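Local structure of carbohydrate kinase, FGGY (Rhodospirillum rubrum, 3IFR) at residues V89-D94 / V98-I103; A158-S163 / A203-S208; W310-L315 / A325-L330; G418-A421 / P427-L430. The protein is probably a D-xylulokinase of the FGGY family, which would transfer phosphate from ATP to D-xylulose. All coordinates share one frame; numbering follows the deposited sequence.

Contact 1 (V89-D94 / V98-I103)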
loop_
_atom_site.group_PDB
_atom_site.type_symbol
_atom_site.label_atom_id
_atom_site.label_comp_id
_atom_site.label_asym_id
_atom_site.label_seq_id
_atom_site.Cartn_x
_atom_site.Cartn_y
_atom_site.Cartn_z
ATOM N N VAL A 89 14.388 -4.017 1.636
ATOM C CA VAL A 89 15.478 -4.964 1.498
ATOM C C VAL A 89 16.417 -4.807 2.676
ATOM O O VAL A 89 17.101 -3.787 2.807
ATOM C CB VAL A 89 16.262 -4.729 0.199
ATOM C CG1 VAL A 89 17.523 -5.595 0.155
ATOM C CG2 VAL A 89 15.366 -4.985 -1.032
ATOM N N VAL A 90 16.427 -5.828 3.527
ATOM C CA VAL A 90 17.299 -5.932 4.690
ATOM C C VAL A 90 18.250 -7.103 4.471
ATOM O O VAL A 90 17.773 -8.209 4.138
ATOM C CB VAL A 90 16.445 -6.231 5.959
ATOM C CG1 VAL A 90 17.342 -6.378 7.193
ATOM C CG2 VAL A 90 15.463 -5.121 6.177
ATOM N N LEU A 91 19.561 -6.876 4.684
ATOM C CA LEU A 91 20.616 -7.897 4.537
ATOM C C LEU A 91 21.262 -8.329 5.871
ATOM O O LEU A 91 21.824 -7.515 6.606
ATOM C CB LEU A 91 21.706 -7.424 3.555
ATOM C CG LEU A 91 21.077 -6.895 2.256
ATOM C CD1 LEU A 91 22.055 -6.248 1.316
ATOM C CD2 LEU A 91 20.376 -8.032 1.580
ATOM N N LEU A 92 21.177 -9.618 6.183
ATOM C CA LEU A 92 21.876 -10.138 7.352
ATOM C C LEU A 92 23.020 -11.063 6.958
ATOM O O LEU A 92 22.936 -11.841 5.997
ATOM C CB LEU A 92 20.939 -10.834 8.358
ATOM C CG LEU A 92 19.665 -10.084 8.754
ATOM C CD1 LEU A 92 18.790 -10.921 9.696
ATOM C CD2 LEU A 92 20.005 -8.696 9.354
ATOM N N ASP A 93 24.105 -10.966 7.720
ATOM C CA ASP A 93 25.223 -11.870 7.558
ATOM C C ASP A 93 24.994 -13.183 8.327
ATOM O O ASP A 93 23.908 -13.436 8.848
ATOM C CB ASP A 93 26.475 -11.168 8.012
ATOM C CG ASP A 93 26.558 -11.016 9.518
ATOM O OD1 ASP A 93 27.570 -10.439 9.929
ATOM O OD2 ASP A 93 25.655 -11.439 10.289
ATOM N N ASP A 94 26.007 -14.033 8.413
ATOM C CA ASP A 94 25.744 -15.365 8.946
ATOM C C ASP A 94 25.474 -15.318 10.438
ATOM O O ASP A 94 24.909 -16.245 10.992
ATOM C CB ASP A 94 26.866 -16.354 8.589
ATOM C CG ASP A 94 28.244 -15.862 8.988
ATOM O OD1 ASP A 94 28.379 -14.867 9.733
ATOM O OD2 ASP A 94 29.208 -16.490 8.531
ATOM N N VAL A 98 23.004 -6.862 10.723
ATOM C CA VAL A 98 22.690 -6.020 9.571
ATOM C C VAL A 98 23.938 -5.607 8.733
ATOM O O VAL A 98 24.873 -5.016 9.232
ATOM C CB VAL A 98 21.883 -4.774 10.044
ATOM C CG1 VAL A 98 21.589 -3.792 8.885
ATOM C CG2 VAL A 98 20.628 -5.224 10.684
ATOM N N LEU A 99 23.938 -5.912 7.444
ATOM C CA LEU A 99 25.091 -5.565 6.606
ATOM C C LEU A 99 25.146 -4.080 6.223
ATOM O O LEU A 99 26.192 -3.461 6.280
ATOM C CB LEU A 99 25.138 -6.477 5.382
ATOM C CG LEU A 99 25.502 -7.923 5.769
ATOM C CD1 LEU A 99 25.016 -8.965 4.781
ATOM C CD2 LEU A 99 26.977 -8.097 6.021
ATOM N N ARG A 100 24.024 -3.481 5.870
ATOM C CA ARG A 100 24.042 -2.096 5.416
ATOM C C ARG A 100 22.646 -1.593 5.671
ATOM O O ARG A 100 21.767 -2.364 6.007
ATOM C CB ARG A 100 24.297 -2.033 3.910
ATOM C CG ARG A 100 23.094 -2.563 3.117
ATOM C CD ARG A 100 23.235 -2.502 1.582
ATOM N NE ARG A 100 23.850 -1.282 1.073
ATOM C CZ ARG A 100 23.324 -0.058 1.126
ATOM N NH1 ARG A 100 23.983 0.960 0.580
ATOM N NH2 ARG A 100 22.150 0.170 1.710
ATOM N N PRO A 101 22.433 -0.291 5.518
ATOM C CA PRO A 101 21.094 0.233 5.794
ATOM C C PRO A 101 20.066 -0.417 4.870
ATOM O O PRO A 101 20.416 -0.844 3.759
ATOM C CB PRO A 101 21.237 1.726 5.499
ATOM C CG PRO A 101 22.739 1.999 5.706
ATOM C CD PRO A 101 23.430 0.764 5.245
ATOM N N SER A 102 18.829 -0.535 5.354
ATOM C CA SER A 102 17.730 -1.053 4.563
ATOM C C SER A 102 17.443 -0.137 3.385
ATOM O O SER A 102 17.360 1.086 3.547
ATOM C CB SER A 102 16.474 -1.166 5.420
ATOM O OG SER A 102 15.306 -1.287 4.626
ATOM N N ILE A 103 17.253 -0.743 2.220
ATOM C CA ILE A 103 16.818 -0.013 1.025
ATOM C C ILE A 103 15.292 -0.133 0.928
ATOM O O ILE A 103 14.754 -1.239 0.793
ATOM C CB ILE A 103 17.515 -0.538 -0.279
ATOM C CG1 ILE A 103 19.047 -0.592 -0.093
ATOM C CG2 ILE A 103 17.164 0.336 -1.450
ATOM C CD1 ILE A 103 19.835 -1.368 -1.205
HETATM O O HOH W 1 19.819 -3.342 2.514
HETATM O O HOH W 2 20.003 -4.157 5.167
#
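Leu-99 holds CG anti to its carbonyl carbon (chi1 -70°), and this swings its two methyls back over the chain at Leu-91 to Asp-93. The segments make a hairpin-like pairing of two separate short ladders, antiparallel at Val-89 and Ile-103, with registers two residues apart. In that first ladder Val-89 and Ile-103 are a hydrogen-bonded pair, with Val-89 N to Ile-103 O at 2.9 Å and Ile-103 N to Val-89 O at 3.1 Å. Toward the turn Leu-92 is bridged with Val-98, and Leu-92 CD2 meets Val-98 CG2 at 3.8 Å.

Leu-99 covers the chain between with both branches. Leu-99 CD1 rests on Leu-92 C at 3.6 Å, and Leu-99 CD2 on Asp-93 CB at 3.7 Å. Replacing it with an alanine would probably open a gap beside Leu-91 and Leu-92 and leave Asp-93 CB without this apolar cover. Leu-91 runs side by side with Arg-100, Leu-91 CD1 against Arg-100 CD at 3.9 Å; the guanidinium beyond is committed to Glu-49 and Glu-150 by salt bridges.

Where the backbones part, two waters fill in. One donates to both Val-89 O and Pro-101 O. The other accepts from Leu-91 N and donates to Arg-100 O, linking the two. The carbonyl of Leu-91 is taken directly: Leu-99 N points at Leu-91 O over 2.8 Å with an N-H...O angle of 166°, and the CA-H of Val-98 leans on that same oxygen.

Contact 2 (A158-S163 / A203-S208)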
loop_
_atom_site.group_PDB
_atom_site.type_symbol
_atom_site.label_atom_id
_atom_site.label_comp_id
_atom_site.label_asym_id
_atom_site.label_seq_id
_atom_site.Cartn_x
_atom_site.Cartn_y
_atom_site.Cartn_z
ATOM N N ALA A 158 23.711 -13.847 4.149
ATOM C CA ALA A 158 23.167 -15.110 4.648
ATOM C C ALA A 158 21.640 -15.076 4.649
ATOM O O ALA A 158 20.977 -16.106 4.461
ATOM C CB ALA A 158 23.684 -15.362 6.057
ATOM N N THR A 159 21.075 -13.891 4.880
ATOM C CA THR A 159 19.616 -13.709 4.890
ATOM C C THR A 159 19.222 -12.371 4.267
ATOM O O THR A 159 19.772 -11.289 4.598
ATOM C CB THR A 159 19.080 -13.776 6.336
ATOM O OG1 THR A 159 19.396 -15.050 6.924
ATOM C CG2 THR A 159 17.584 -13.530 6.397
ATOM N N VAL A 160 18.261 -12.444 3.360
ATOM C CA VAL A 160 17.632 -11.252 2.833
ATOM C C VAL A 160 16.151 -11.344 3.193
ATOM O O VAL A 160 15.533 -12.420 3.049
ATOM C CB VAL A 160 17.824 -11.120 1.307
ATOM C CG1 VAL A 160 17.324 -12.398 0.569
ATOM C CG2 VAL A 160 17.103 -9.896 0.798
ATOM N N CYS A 161 15.621 -10.232 3.717
ATOM C CA CYS A 161 14.248 -10.155 4.180
ATOM C C CYS A 161 13.741 -8.713 4.186
ATOM O O CYS A 161 14.483 -7.808 3.828
ATOM C CB CYS A 161 14.123 -10.766 5.584
ATOM S SG CYS A 161 14.939 -9.839 6.909
ATOM N N GLY A 162 12.500 -8.502 4.630
ATOM C CA GLY A 162 11.882 -7.204 4.575
ATOM C C GLY A 162 11.861 -6.631 5.966
ATOM O O GLY A 162 12.423 -7.224 6.879
ATOM N N SER A 163 11.186 -5.493 6.145
ATOM C CA SER A 163 11.287 -4.769 7.399
ATOM C C SER A 163 10.578 -5.512 8.505
ATOM O O SER A 163 11.185 -5.843 9.498
ATOM C CB SER A 163 10.670 -3.391 7.273
ATOM O OG SER A 163 9.345 -3.543 6.799
ATOM N N ALA A 203 18.614 -13.300 -8.897
ATOM C CA ALA A 203 19.193 -12.259 -8.065
ATOM C C ALA A 203 20.626 -12.677 -7.702
ATOM O O ALA A 203 21.334 -11.964 -6.979
ATOM C CB ALA A 203 18.325 -12.058 -6.779
ATOM N N HIS A 204 21.034 -13.856 -8.182
ATOM C CA HIS A 204 22.420 -14.321 -8.025
ATOM C C HIS A 204 22.807 -14.509 -6.551
ATOM O O HIS A 204 23.985 -14.386 -6.195
ATOM C CB HIS A 204 23.419 -13.334 -8.655
ATOM C CG HIS A 204 23.192 -13.064 -10.117
ATOM N ND1 HIS A 204 23.645 -11.915 -10.743
ATOM C CD2 HIS A 204 22.571 -13.789 -11.077
ATOM C CE1 HIS A 204 23.313 -11.943 -12.016
ATOM N NE2 HIS A 204 22.657 -13.062 -12.249
ATOM N N ILE A 205 21.823 -14.761 -5.694
ATOM C CA ILE A 205 22.123 -15.169 -4.329
ATOM C C ILE A 205 21.812 -16.644 -4.232
ATOM O O ILE A 205 21.059 -17.183 -5.031
ATOM C CB ILE A 205 21.283 -14.419 -3.271
ATOM C CG1 ILE A 205 19.789 -14.635 -3.537
ATOM C CG2 ILE A 205 21.564 -12.948 -3.318
ATOM C CD1 ILE A 205 18.825 -13.938 -2.571
ATOM N N PRO A 206 22.413 -17.308 -3.254
ATOM C CA PRO A 206 22.082 -18.711 -2.994
ATOM C C PRO A 206 20.665 -18.785 -2.455
ATOM O O PRO A 206 20.247 -17.883 -1.735
ATOM C CB PRO A 206 23.064 -19.100 -1.891
ATOM C CG PRO A 206 23.426 -17.782 -1.234
ATOM C CD PRO A 206 23.475 -16.800 -2.367
ATOM N N PRO A 207 19.952 -19.877 -2.772
ATOM C CA PRO A 207 18.568 -20.091 -2.367
ATOM C C PRO A 207 18.451 -20.221 -0.859
ATOM O O PRO A 207 17.381 -19.960 -0.327
ATOM C CB PRO A 207 18.181 -21.418 -3.060
ATOM C CG PRO A 207 19.233 -21.637 -4.121
ATOM C CD PRO A 207 20.490 -21.034 -3.516
ATOM N N SER A 208 19.521 -20.589 -0.170
ATOM C CA SER A 208 19.452 -20.590 1.280
ATOM C C SER A 208 19.283 -19.155 1.807
ATOM O O SER A 208 18.859 -18.955 2.930
ATOM C CB SER A 208 20.705 -21.234 1.880
ATOM O OG SER A 208 21.913 -20.607 1.421
#
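Val-160 and Ile-205 set their side chains across each other at about a right angle, meeting methyl to methyl: Val-160 CG1 lies 3.8 Å from Ile-205 CD1. Both residues aim CB at the opposite segment. In Val-160 the touching branch, CG1, sits between the backbone N and the carbonyl carbon (chi1 55°). Ile-205 places its CG1 in the same way and then runs out extended, so the terminal CD1 rather than the CG2 branch makes the approach. This is the one apolar side-chain touch between 158-163 and 203-208; just past the second segment, Ala-209 adds a backbone hydrogen bond to Val-160.

Farther along, the oxygens Ala-158 O and Ser-208 O come within 3.9 Å of each other. Arg-175 NH2 bonds Ser-208 O and, weakly, Ala-158 O, as well as Thr-159 OG1.

Ala-158 and Thr-159 both face Leu-92, a classic beta bulge in the pairing of strand 159-161 with strand 90-92, which continues through Cys-161 and Val-90. Val-160 also leans on Leu-91 of that strand, while Leu-143 of helix 139-149 packs on Ile-205, and Val-210 of the loop touches both members of the crossed pair.

Contact 3 (W310-L315 / A325-L330)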
loop_
_atom_site.group_PDB
_atom_site.type_symbol
_atom_site.label_atom_id
_atom_site.label_comp_id
_atom_site.label_asym_id
_atom_site.label_seq_id
_atom_site.Cartn_x
_atom_site.Cartn_y
_atom_site.Cartn_z
ATOM N N TRP A 310 -0.575 20.583 -5.335
ATOM C CA TRP A 310 0.013 21.366 -6.404
ATOM C C TRP A 310 -1.008 22.402 -6.876
ATOM O O TRP A 310 -0.796 23.601 -6.757
ATOM C CB TRP A 310 0.422 20.436 -7.549
ATOM C CG TRP A 310 0.973 21.124 -8.735
ATOM C CD1 TRP A 310 2.160 21.750 -8.814
ATOM C CD2 TRP A 310 0.372 21.227 -10.028
ATOM N NE1 TRP A 310 2.349 22.255 -10.076
ATOM C CE2 TRP A 310 1.261 21.954 -10.843
ATOM C CE3 TRP A 310 -0.827 20.768 -10.584
ATOM C CZ2 TRP A 310 0.990 22.251 -12.186
ATOM C CZ3 TRP A 310 -1.095 21.065 -11.924
ATOM C CH2 TRP A 310 -0.185 21.799 -12.709
ATOM N N LEU A 311 -2.137 21.947 -7.387
ATOM C CA LEU A 311 -3.044 22.869 -8.053
ATOM C C LEU A 311 -3.689 23.855 -7.090
ATOM O O LEU A 311 -3.962 24.994 -7.478
ATOM C CB LEU A 311 -4.101 22.131 -8.869
ATOM C CG LEU A 311 -5.028 23.067 -9.666
ATOM C CD1 LEU A 311 -4.280 23.817 -10.790
ATOM C CD2 LEU A 311 -6.244 22.319 -10.171
ATOM N N ALA A 312 -3.953 23.426 -5.855
ATOM C CA ALA A 312 -4.517 24.323 -4.852
ATOM C C ALA A 312 -3.577 25.506 -4.596
ATOM O O ALA A 312 -4.027 26.640 -4.369
ATOM C CB ALA A 312 -4.821 23.583 -3.554
ATOM N N LYS A 313 -2.272 25.253 -4.654
ATOM C CA LYS A 313 -1.291 26.309 -4.388
ATOM C C LYS A 313 -1.285 27.305 -5.532
ATOM O O LYS A 313 -1.210 28.515 -5.330
ATOM C CB LYS A 313 0.113 25.727 -4.209
ATOM C CG LYS A 313 0.250 24.734 -3.077
ATOM C CD LYS A 313 1.750 24.344 -2.963
ATOM C CE LYS A 313 1.998 22.946 -2.347
ATOM N NZ LYS A 313 3.397 22.479 -2.627
ATOM N N LEU A 314 -1.329 26.778 -6.742
ATOM C CA LEU A 314 -1.424 27.614 -7.915
ATOM C C LEU A 314 -2.699 28.458 -7.911
ATOM O O LEU A 314 -2.666 29.630 -8.238
ATOM C CB LEU A 314 -1.401 26.743 -9.164
ATOM C CG LEU A 314 -0.042 26.141 -9.499
ATOM C CD1 LEU A 314 -0.217 25.392 -10.782
ATOM C CD2 LEU A 314 1.050 27.227 -9.627
ATOM N N LEU A 315 -3.818 27.846 -7.535
ATOM C CA LEU A 315 -5.144 28.463 -7.715
ATOM C C LEU A 315 -5.610 29.290 -6.507
ATOM O O LEU A 315 -6.404 30.198 -6.648
ATOM C CB LEU A 315 -6.177 27.372 -8.025
ATOM C CG LEU A 315 -6.569 27.150 -9.493
ATOM C CD1 LEU A 315 -5.426 27.352 -10.449
ATOM C CD2 LEU A 315 -7.199 25.800 -9.673
ATOM N N ALA A 325 -10.966 23.744 0.792
ATOM C CA ALA A 325 -12.354 24.062 1.066
ATOM C C ALA A 325 -12.844 25.129 0.066
ATOM O O ALA A 325 -13.924 25.013 -0.536
ATOM C CB ALA A 325 -12.528 24.534 2.496
ATOM N N GLN A 326 -12.039 26.168 -0.124
ATOM C CA GLN A 326 -12.483 27.285 -0.957
ATOM C C GLN A 326 -12.694 26.875 -2.409
ATOM O O GLN A 326 -13.738 27.178 -2.990
ATOM C CB GLN A 326 -11.522 28.470 -0.844
ATOM C CG GLN A 326 -11.615 29.211 0.501
ATOM C CD GLN A 326 -10.858 30.533 0.468
ATOM O OE1 GLN A 326 -10.703 31.131 -0.604
ATOM N NE2 GLN A 326 -10.365 30.990 1.637
ATOM N N LEU A 327 -11.715 26.162 -2.976
ATOM C CA LEU A 327 -11.837 25.578 -4.326
ATOM C C LEU A 327 -12.925 24.527 -4.487
ATOM O O LEU A 327 -13.526 24.427 -5.566
ATOM C CB LEU A 327 -10.515 25.012 -4.804
ATOM C CG LEU A 327 -9.488 26.129 -4.894
ATOM C CD1 LEU A 327 -8.072 25.560 -4.854
ATOM C CD2 LEU A 327 -9.788 26.984 -6.156
ATOM N N ASP A 328 -13.192 23.764 -3.425
ATOM C CA ASP A 328 -14.240 22.746 -3.466
ATOM C C ASP A 328 -15.544 23.451 -3.688
ATOM O O ASP A 328 -16.352 23.053 -4.541
ATOM C CB ASP A 328 -14.288 21.933 -2.170
ATOM C CG ASP A 328 -13.399 20.678 -2.224
ATOM O OD1 ASP A 328 -12.654 20.538 -3.218
ATOM O OD2 ASP A 328 -13.444 19.843 -1.275
ATOM N N ALA A 329 -15.728 24.537 -2.939
ATOM C CA ALA A 329 -16.932 25.352 -3.046
ATOM C C ALA A 329 -17.101 25.913 -4.450
ATOM O O ALA A 329 -18.202 25.939 -4.989
ATOM C CB ALA A 329 -16.900 26.497 -2.018
ATOM N N LEU A 330 -16.014 26.396 -5.042
ATOM C CA LEU A 330 -16.141 26.961 -6.379
ATOM C C LEU A 330 -16.564 25.858 -7.329
ATOM O O LEU A 330 -17.467 26.061 -8.122
ATOM C CB LEU A 330 -14.831 27.577 -6.848
ATOM C CG LEU A 330 -14.555 29.073 -6.665
ATOM C CD1 LEU A 330 -15.814 29.909 -6.415
ATOM C CD2 LEU A 330 -13.602 29.252 -5.563
#
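Apolar contact joins Leu-327 to Ala-312 and Leu-315, which stand one turn apart on the same helix. The leucine points at the neighbouring helix with CG anti to its carbonyl carbon (chi1 -62°), and its fork spreads over both partners. Leu-327 CD1 comes down on the backbone of Ala-312, 3.8 Å from Ala-312 CA, and touches Ala-312 CB at 4.0 Å. Both methyls reach the other partner, Leu-327 CD1 and CD2 each lying 4.1 Å from Leu-315 CB. The two helices approach to 7.4 Å between Ala-312 CA and Leu-327 CA, consistent with the shortness of the alanine, over which the leucine methyl settles almost on the helix backbone.

Helices 305-315 and 322-332 are consecutive in the chain and belong to the C-terminal FGGY domain. Trp-376 of helix 372-397 touches both Ala-312 and Leu-327, and so adds a third helix to the cluster.

The polar bonds stay within each helix or lead to other elements. Leu-315 N bonds Leu-311 O at 2.9 Å, and Ala-329 N bonds Ala-325 O at 3.0 Å. Asp-328, next to the central leucine, accepts from Trp-376 NE1 through OD1, which ties helix 322-332 to the same tryptophan.

Aromatic packing appears on the other side of helix 305-315: Leu-314 CD1 lies 3.6 Å above the ring plane of Trp-310, displaced toward the rim, and this ring also meets Phe-347 with the planes inclined at about 50°.

Contact 4 (G418-A421 / P427-L430)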
loop_
_atom_site.group_PDB
_atom_site.type_symbol
_atom_site.label_atom_id
_atom_site.label_comp_id
_atom_site.label_asym_id
_atom_site.label_seq_id
_atom_site.Cartn_x
_atom_site.Cartn_y
_atom_site.Cartn_z
ATOM N N GLY A 418 -18.815 12.993 -4.188
ATOM C CA GLY A 418 -19.980 13.046 -5.054
ATOM C C GLY A 418 -19.507 12.813 -6.470
ATOM O O GLY A 418 -20.062 11.993 -7.213
ATOM N N ILE A 419 -18.428 13.493 -6.848
ATOM C CA ILE A 419 -17.893 13.311 -8.190
ATOM C C ILE A 419 -17.476 11.865 -8.408
ATOM O O ILE A 419 -17.774 11.270 -9.441
ATOM C CB ILE A 419 -16.724 14.279 -8.456
ATOM C CG1 ILE A 419 -17.273 15.701 -8.681
ATOM C CG2 ILE A 419 -15.780 13.769 -9.606
ATOM C CD1 ILE A 419 -16.203 16.756 -8.521
HETATM N N MSE A 420 -16.757 11.295 -7.448
HETATM C CA MSE A 420 -16.309 9.914 -7.597
HETATM C C MSE A 420 -17.472 8.954 -7.846
HETATM O O MSE A 420 -17.407 8.121 -8.746
HETATM C CB MSE A 420 -15.571 9.458 -6.347
HETATM C CG MSE A 420 -15.036 8.026 -6.440
HETATM SE SE MSE A 420 -13.455 7.962 -7.638
HETATM C CE MSE A 420 -14.250 6.915 -9.142
ATOM N N ALA A 421 -18.534 9.075 -7.032
ATOM C CA ALA A 421 -19.664 8.196 -7.151
ATOM C C ALA A 421 -20.382 8.386 -8.474
ATOM O O ALA A 421 -20.765 7.393 -9.110
ATOM C CB ALA A 421 -20.612 8.388 -6.000
ATOM N N PRO A 427 -22.534 2.975 -5.555
ATOM C CA PRO A 427 -22.460 3.624 -4.246
ATOM C C PRO A 427 -21.046 3.562 -3.680
ATOM O O PRO A 427 -20.374 2.550 -3.894
ATOM C CB PRO A 427 -23.434 2.783 -3.396
ATOM C CG PRO A 427 -24.409 2.205 -4.404
ATOM C CD PRO A 427 -23.514 1.875 -5.571
ATOM N N VAL A 428 -20.586 4.619 -3.011
ATOM C CA VAL A 428 -19.248 4.597 -2.449
ATOM C C VAL A 428 -19.344 4.730 -0.927
ATOM O O VAL A 428 -19.873 5.720 -0.437
ATOM C CB VAL A 428 -18.346 5.741 -3.009
ATOM C CG1 VAL A 428 -17.024 5.732 -2.312
ATOM C CG2 VAL A 428 -18.162 5.676 -4.547
ATOM N N GLN A 429 -18.847 3.758 -0.174
ATOM C CA GLN A 429 -18.887 3.861 1.294
ATOM C C GLN A 429 -17.644 4.572 1.826
ATOM O O GLN A 429 -16.546 4.019 1.759
ATOM C CB GLN A 429 -18.971 2.473 1.928
ATOM C CG GLN A 429 -18.833 2.481 3.481
ATOM C CD GLN A 429 -20.064 3.071 4.168
ATOM O OE1 GLN A 429 -21.100 2.406 4.277
ATOM N NE2 GLN A 429 -19.957 4.334 4.611
ATOM N N LEU A 430 -17.809 5.794 2.331
ATOM C CA LEU A 430 -16.702 6.553 2.907
ATOM C C LEU A 430 -16.398 6.018 4.313
ATOM O O LEU A 430 -17.301 5.544 5.014
ATOM C CB LEU A 430 -17.033 8.044 3.007
ATOM C CG LEU A 430 -17.315 8.840 1.739
ATOM C CD1 LEU A 430 -17.394 10.370 2.078
ATOM C CD2 LEU A 430 -16.235 8.530 0.653
#
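Gln-429 NE2, one residue along from the Val-428 that packs on the helix, gives hydrogen bonds to two carbonyl oxygens: Leu-430 O, at 2.9 Å with an N-H...O angle of 157°, and Gly-465 O on the adjoining strand. With two acceptors on its nitrogen the amide is fixed in rotation. The first acceptor belongs to the next residue of the same strand and is tilted 16° from the amide plane.

The contact itself is apolar and falls to one methyl. Val-428 points toward helix 414-424 with CG2 anti to the carbonyl carbon, and Val-428 CG2 settles against Ala-421, at 3.9 Å from Ala-421 CA and likewise 3.9 Å from Ala-421 CB. Ala-421 CA and Val-428 CA are 5.9 Å apart, a closeness consistent with the helix offering no more than a CB here. The same methyl has a looser neighbour in Met-420, a selenomethionine, whose CG stands 4.3 Å from Val-428 CG2. The end of that side chain leads away from the strand; Met-420 also touches Phe-387 of helix 372-397.

Helix 414-424 links parallel strands 403-407 and 428-432 in a beta-alpha-beta crossover, and this contact is the helix lying back on the second strand. In the mixed sheet strand 428-432 runs between 403-407 and 463-468; Ala-406 from the first and Ile-468 from the second touch Val-428 and Ala-421 respectively, while helix 372-397 packs along Ile-419 and Met-420.

The four contacts fall into two groups, one in each FGGY domain. Contacts 1 and 2 have centres 10 Å apart and share the small sheet of strands 90-92 and 159-161, where Leu-92 N to Thr-159 O (2.7 Å) and Val-90 N to Cys-161 O (2.8 Å) are probable hydrogen bonds. Contacts 3 and 4 do not touch: their centres are 20 Å apart and their nearest atoms about 7 Å, with helix 372-397 packing on both. Between the groups the centres lie 43 to 47 Å apart. No ligand is among the partners of these contacts, so their relation to the active site is inferred; in FGGY kinases it lies in the cleft between the two domains.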